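Local coordinates for protein probable fatty acyl-CoA transferase Rv3272 (PDB 5YX6) that probably takes part in fatty acid metabolism as a family III CoA transferase, binding fatty acyl-CoAs of varying chain length, palmitoyl-CoA most tightly, at residues D252-A257 and I261-Y266; Y276-P281 and T316-L321. All coordinates share one frame; numbering follows the deposited sequence.

Both contacts lie in the part of the chain that forms a three-stranded antiparallel sheet with its helices, separate from the six-stranded parallel sheet of the Rossmann domain and consistent with the small domain. Contact 1 is the hairpin of strands 253-255 and 260-264. Contact 2 follows it in the chain and joins the end of helix 268-277, the helix that comes directly after the hairpin, to helix 315-324. Their centres are about 10 Å apart, and they touch: Ile-261 CD1 packs at 3.6 Å on Trp-318 CB. Helix 315-324 thus serves both, covering part of the hairpin while receiving the helix end, so the hairpin and the end of helix 268-277 both pack on one helix.

Contact 1: D252-A257 and I261-Y266; sequences DAFRTA and IVISAY
Phe-254 and Ile-261 exchange backbone hydrogen bonds in both directions, Phe-254 N to Ile-261 O at 2.8 Å and Ile-261 N to Phe-254 O at 2.9 Å. A second reciprocal pair joins Asp-252 and Ile-263, with Ile-263 N giving to Asp-252 O at 3.0 Å and Asp-252 N giving to Ile-263 O. Between them Ala-253 and Val-262 form the non-hydrogen-bonded pair of this antiparallel beta hairpin, where Val-262 CA approaches Asp-252 O to 3.3 Å in a CA-H...O contact. Backbone bonding of Val-262 with Cys-330 ties strand 260-264 to strand 328-331, making it the middle strand of the sheet. The Asp-252 carboxylate binds the next backbone N-H: OD1 accepts from Ala-253 N at 2.6 Å on its anti side, and OD2 has a long, weak ion pair with Lys-165 of the second subunit.

Phe-254, Ile-261 and Ile-263 share one face of the hairpin. With CG anti to its carbonyl carbon (chi1 -57°), the Phe-254 ring extends toward Ile-263, crossing that side chain at about a right angle; CE2 lies 4.1 Å from Ile-263 CB, and Ile-263 O sits at the ring edge. Beyond the strand, Thr-256 uses OG1 to bind Gly-259 O and Asp-258 N in the turn, while its methyl CG2 meets Ile-261 CG2 at 3.5 Å. Helices 299-310 and 315-324 cover this face, whereas Ala-253 and Val-262 point the other way, against Pro-166 and Leu-147 of the second subunit. The four backbone bonds therefore pair the N-H and C=O groups of Asp-252, Phe-254, Ile-261 and Ile-263, and apolar side chains on both faces place the hairpin between its own helices and the dimer partner.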
loop_
_atom_site.group_PDB
_atom_site.type_symbol
_atom_site.label_atom_id
_atom_site.label_comp_id
_atom_site.label_asym_id
_atom_site.label_seq_id
_atom_site.Cartn_x
_atom_site.Cartn_y
_atom_site.Cartn_z
ATOM N N ASP A 252 9.115 20.159 1.615
ATOM C CA ASP A 252 7.758 20.616 1.839
ATOM C C ASP A 252 7.175 21.202 0.564
ATOM O O ASP A 252 7.748 21.067 -0.517
ATOM C CB ASP A 252 7.734 21.661 2.962
ATOM C CG ASP A 252 6.436 21.642 3.765
ATOM O OD1 ASP A 252 5.363 21.393 3.172
ATOM O OD2 ASP A 252 6.491 21.876 4.993
ATOM N N ALA A 253 6.009 21.822 0.701
ATOM C CA ALA A 253 5.384 22.588 -0.363
ATOM C C ALA A 253 5.577 24.074 -0.049
ATOM O O ALA A 253 5.436 24.491 1.107
ATOM C CB ALA A 253 3.901 22.239 -0.490
ATOM N N PHE A 254 5.900 24.867 -1.069
ATOM C CA PHE A 254 6.202 26.286 -0.870
ATOM C C PHE A 254 5.450 27.202 -1.836
ATOM O O PHE A 254 5.268 26.867 -3.008
ATOM C CB PHE A 254 7.711 26.528 -1.014
ATOM C CG PHE A 254 8.560 25.715 -0.069
ATOM C CD1 PHE A 254 8.838 26.174 1.207
ATOM C CD2 PHE A 254 9.082 24.489 -0.460
ATOM C CE1 PHE A 254 9.616 25.428 2.079
ATOM C CE2 PHE A 254 9.857 23.736 0.404
ATOM C CZ PHE A 254 10.126 24.205 1.677
ATOM N N ARG A 255 5.013 28.358 -1.343
ATOM C CA ARG A 255 4.433 29.376 -2.212
ATOM C C ARG A 255 5.431 29.899 -3.224
ATOM O O ARG A 255 6.609 30.070 -2.925
ATOM C CB ARG A 255 3.882 30.548 -1.405
ATOM C CG ARG A 255 2.582 30.252 -0.679
ATOM C CD ARG A 255 2.046 31.484 0.036
ATOM N NE ARG A 255 1.683 32.548 -0.911
ATOM C CZ ARG A 255 0.579 32.565 -1.657
ATOM N NH1 ARG A 255 -0.284 31.553 -1.610
ATOM N NH2 ARG A 255 0.355 33.587 -2.474
ATOM N N THR A 256 4.947 30.121 -4.437
ATOM C CA THR A 256 5.711 30.811 -5.455
ATOM C C THR A 256 4.887 31.983 -5.969
ATOM O O THR A 256 3.908 32.372 -5.341
ATOM C CB THR A 256 6.077 29.889 -6.618
ATOM O OG1 THR A 256 4.904 29.647 -7.403
ATOM C CG2 THR A 256 6.592 28.574 -6.093
ATOM N N ALA A 257 5.272 32.532 -7.116
ATOM C CA ALA A 257 4.514 33.625 -7.714
ATOM C C ALA A 257 3.166 33.125 -8.211
ATOM O O ALA A 257 2.171 33.853 -8.203
ATOM C CB ALA A 257 5.295 34.261 -8.860
ATOM N N ILE A 261 5.055 24.889 -5.186
ATOM C CA ILE A 261 6.057 23.934 -5.638
ATOM C C ILE A 261 6.471 23.042 -4.472
ATOM O O ILE A 261 6.659 23.507 -3.352
ATOM C CB ILE A 261 7.316 24.631 -6.250
ATOM C CG1 ILE A 261 8.266 23.588 -6.856
ATOM C CG2 ILE A 261 8.055 25.473 -5.211
ATOM C CD1 ILE A 261 9.543 24.177 -7.423
ATOM N N VAL A 262 6.599 21.754 -4.750
ATOM C CA VAL A 262 7.109 20.800 -3.781
ATOM C C VAL A 262 8.611 20.593 -3.987
ATOM O O VAL A 262 9.030 20.230 -5.077
ATOM C CB VAL A 262 6.374 19.453 -3.906
ATOM C CG1 VAL A 262 6.956 18.438 -2.947
ATOM C CG2 VAL A 262 4.874 19.646 -3.675
ATOM N N ILE A 263 9.408 20.830 -2.946
ATOM C CA ILE A 263 10.860 20.713 -3.024
ATOM C C ILE A 263 11.423 19.848 -1.908
ATOM O O ILE A 263 11.051 20.002 -0.750
ATOM C CB ILE A 263 11.561 22.097 -2.940
ATOM C CG1 ILE A 263 11.142 23.013 -4.091
ATOM C CG2 ILE A 263 13.061 21.930 -2.938
ATOM C CD1 ILE A 263 11.592 24.465 -3.904
ATOM N N SER A 264 12.332 18.945 -2.250
ATOM C CA SER A 264 13.097 18.241 -1.228
ATOM C C SER A 264 14.593 18.372 -1.510
ATOM O O SER A 264 15.117 17.775 -2.449
ATOM C CB SER A 264 12.698 16.768 -1.152
ATOM O OG SER A 264 13.293 16.169 -0.014
ATOM N N ALA A 265 15.269 19.165 -0.690
ATOM C CA ALA A 265 16.680 19.447 -0.876
ATOM C C ALA A 265 17.337 19.685 0.474
ATOM O O ALA A 265 17.715 20.806 0.805
ATOM C CB ALA A 265 16.869 20.644 -1.792
ATOM N N TYR A 266 17.445 18.624 1.262
ATOM C CA TYR A 266 17.933 18.725 2.625
ATOM C C TYR A 266 19.346 18.153 2.777
ATOM O O TYR A 266 20.037 18.468 3.743
ATOM C CB TYR A 266 16.963 18.020 3.577
ATOM C CG TYR A 266 16.764 16.558 3.260
ATOM C CD1 TYR A 266 15.817 16.160 2.326
ATOM C CD2 TYR A 266 17.523 15.577 3.883
ATOM C CE1 TYR A 266 15.629 14.831 2.019
ATOM C CE2 TYR A 266 17.339 14.236 3.587
ATOM C CZ TYR A 266 16.388 13.869 2.653
ATOM O OH TYR A 266 16.195 12.540 2.341
#

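Contact 2: Y276-P281 and T316-L321; sequences YLIGRP and TEWVQL
The six-membered ring of the Trp-318 indole meets Leu-277 and Ile-278 where helix 268-277 ends. Leu-277 O lies in the plane of the indole at its edge, 3.8 Å from CZ3, while Ile-278 CA approaches CH2 obliquely at 3.9 Å. Lys-313 makes a cation-pi contact with the same indole. The helix end is a Schellman motif: Gly-279, with positive phi, is its C-prime residue, and Gly-279 N bonds to Tyr-276 O at 3.2 Å. At this helix end the carbonyl of Leu-277 and the CA of Ile-278 face the side of helix 315-324.

On the pyrrole part of the indole, NE1 donates to Leu-310 O, which helps to hold the ring's rotation and satisfies its buried N-H. Ile-278 crosses the indole at about a right angle and lays CG2 4.1 Å from CZ3; its side chain also packs on Leu-306, Ala-309 and Leu-310 of helix 299-310. One turn along from Trp-318, Leu-321 has CG anti to its backbone N (chi1 177°) and reaches toward the helix end beside Leu-277, which also touches Asn-325 and Leu-327. Van der Waals packing thus joins the end of one helix to the flank of another, with Leu-277 O facing both the indole edge and the methyl CD2 of Leu-321, 3.9 Å from that methyl.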
loop_
_atom_site.group_PDB
_atom_site.type_symbol
_atom_site.label_atom_id
_atom_site.label_comp_id
_atom_site.label_asym_id
_atom_site.label_seq_id
_atom_site.Cartn_x
_atom_site.Cartn_y
_atom_site.Cartn_z
ATOM N N TYR A 276 21.902 28.666 -4.048
ATOM C CA TYR A 276 22.474 29.418 -5.158
ATOM C C TYR A 276 21.442 29.587 -6.269
ATOM O O TYR A 276 21.378 30.639 -6.903
ATOM C CB TYR A 276 23.745 28.744 -5.705
ATOM C CG TYR A 276 24.899 28.759 -4.721
ATOM C CD1 TYR A 276 25.576 29.939 -4.408
ATOM C CD2 TYR A 276 25.313 27.586 -4.106
ATOM C CE1 TYR A 276 26.628 29.942 -3.484
ATOM C CE2 TYR A 276 26.356 27.576 -3.192
ATOM C CZ TYR A 276 27.011 28.751 -2.885
ATOM O OH TYR A 276 28.045 28.709 -1.974
ATOM N N LEU A 277 20.642 28.549 -6.513
ATOM C CA LEU A 277 19.686 28.570 -7.627
ATOM C C LEU A 277 18.544 29.569 -7.444
ATOM O O LEU A 277 18.039 30.110 -8.421
ATOM C CB LEU A 277 19.101 27.166 -7.865
ATOM C CG LEU A 277 20.046 26.152 -8.523
ATOM C CD1 LEU A 277 19.421 24.767 -8.605
ATOM C CD2 LEU A 277 20.484 26.633 -9.905
ATOM N N ILE A 278 18.133 29.805 -6.199
ATOM C CA ILE A 278 17.065 30.763 -5.911
ATOM C C ILE A 278 17.597 32.171 -5.654
ATOM O O ILE A 278 16.849 33.060 -5.239
ATOM C CB ILE A 278 16.236 30.339 -4.686
ATOM C CG1 ILE A 278 17.119 30.352 -3.439
ATOM C CG2 ILE A 278 15.616 28.970 -4.910
ATOM C CD1 ILE A 278 16.407 29.998 -2.177
ATOM N N GLY A 279 18.895 32.361 -5.865
ATOM C CA GLY A 279 19.504 33.669 -5.719
ATOM C C GLY A 279 19.725 34.067 -4.274
ATOM O O GLY A 279 19.599 35.235 -3.927
ATOM N N ARG A 280 20.026 33.104 -3.414
ATOM C CA ARG A 280 20.222 33.418 -2.002
ATOM C C ARG A 280 21.451 32.740 -1.385
ATOM O O ARG A 280 21.317 31.921 -0.470
ATOM C CB ARG A 280 18.965 33.049 -1.204
ATOM C CG ARG A 280 17.713 33.856 -1.579
ATOM C CD ARG A 280 17.818 35.326 -1.109
ATOM N NE ARG A 280 18.226 35.389 0.292
ATOM C CZ ARG A 280 17.377 35.413 1.314
ATOM N NH1 ARG A 280 16.058 35.399 1.096
ATOM N NH2 ARG A 280 17.845 35.452 2.557
ATOM N N PRO A 281 22.656 33.086 -1.876
ATOM C CA PRO A 281 23.908 32.518 -1.354
ATOM C C PRO A 281 24.129 32.770 0.139
ATOM O O PRO A 281 24.870 32.024 0.787
ATOM C CB PRO A 281 24.992 33.231 -2.170
ATOM C CG PRO A 281 24.288 33.831 -3.340
ATOM C CD PRO A 281 22.902 34.119 -2.893
ATOM N N THR A 316 5.996 26.360 -12.121
ATOM C CA THR A 316 6.421 25.620 -13.307
ATOM C C THR A 316 7.846 25.996 -13.697
ATOM O O THR A 316 8.655 25.133 -14.043
ATOM C CB THR A 316 5.479 25.871 -14.502
ATOM O OG1 THR A 316 4.177 25.377 -14.186
ATOM C CG2 THR A 316 5.972 25.148 -15.738
ATOM N N GLU A 317 8.149 27.287 -13.639
ATOM C CA GLU A 317 9.495 27.757 -13.961
ATOM C C GLU A 317 10.522 27.231 -12.962
ATOM O O GLU A 317 11.602 26.797 -13.352
ATOM C CB GLU A 317 9.536 29.282 -14.012
ATOM C CG GLU A 317 8.811 29.863 -15.211
ATOM C CD GLU A 317 8.500 31.357 -15.052
ATOM O OE1 GLU A 317 8.618 31.890 -13.917
ATOM O OE2 GLU A 317 8.130 31.993 -16.067
ATOM N N TRP A 318 10.196 27.278 -11.675
ATOM C CA TRP A 318 11.108 26.756 -10.667
ATOM C C TRP A 318 11.312 25.241 -10.819
ATOM O O TRP A 318 12.426 24.740 -10.606
ATOM C CB TRP A 318 10.607 27.058 -9.260
ATOM C CG TRP A 318 10.759 28.478 -8.817
ATOM C CD1 TRP A 318 9.759 29.328 -8.435
ATOM C CD2 TRP A 318 11.981 29.211 -8.682
ATOM N NE1 TRP A 318 10.283 30.545 -8.081
ATOM C CE2 TRP A 318 11.643 30.502 -8.222
ATOM C CE3 TRP A 318 13.328 28.904 -8.905
ATOM C CZ2 TRP A 318 12.603 31.481 -7.978
ATOM C CZ3 TRP A 318 14.281 29.882 -8.665
ATOM C CH2 TRP A 318 13.915 31.153 -8.208
ATOM N N VAL A 319 10.250 24.520 -11.191
ATOM C CA VAL A 319 10.353 23.075 -11.357
ATOM C C VAL A 319 11.332 22.746 -12.484
ATOM O O VAL A 319 12.237 21.924 -12.322
ATOM C CB VAL A 319 8.986 22.421 -11.673
ATOM C CG1 VAL A 319 9.196 21.044 -12.298
ATOM C CG2 VAL A 319 8.116 22.329 -10.418
ATOM N N GLN A 320 11.139 23.404 -13.621
ATOM C CA GLN A 320 12.032 23.284 -14.759
ATOM C C GLN A 320 13.492 23.571 -14.380
ATOM O O GLN A 320 14.397 22.857 -14.798
ATOM C CB GLN A 320 11.573 24.216 -15.874
ATOM C CG GLN A 320 12.443 24.174 -17.114
ATOM C CD GLN A 320 11.698 24.643 -18.350
ATOM O OE1 GLN A 320 10.514 24.996 -18.280
ATOM N NE2 GLN A 320 12.384 24.645 -19.492
ATOM N N LEU A 321 13.719 24.617 -13.590
ATOM C CA LEU A 321 15.078 25.006 -13.222
ATOM C C LEU A 321 15.709 24.029 -12.232
ATOM O O LEU A 321 16.863 23.636 -12.373
ATOM C CB LEU A 321 15.090 26.416 -12.622
ATOM C CG LEU A 321 16.458 26.901 -12.126
ATOM C CD1 LEU A 321 17.434 27.069 -13.291
ATOM C CD2 LEU A 321 16.345 28.187 -11.329
#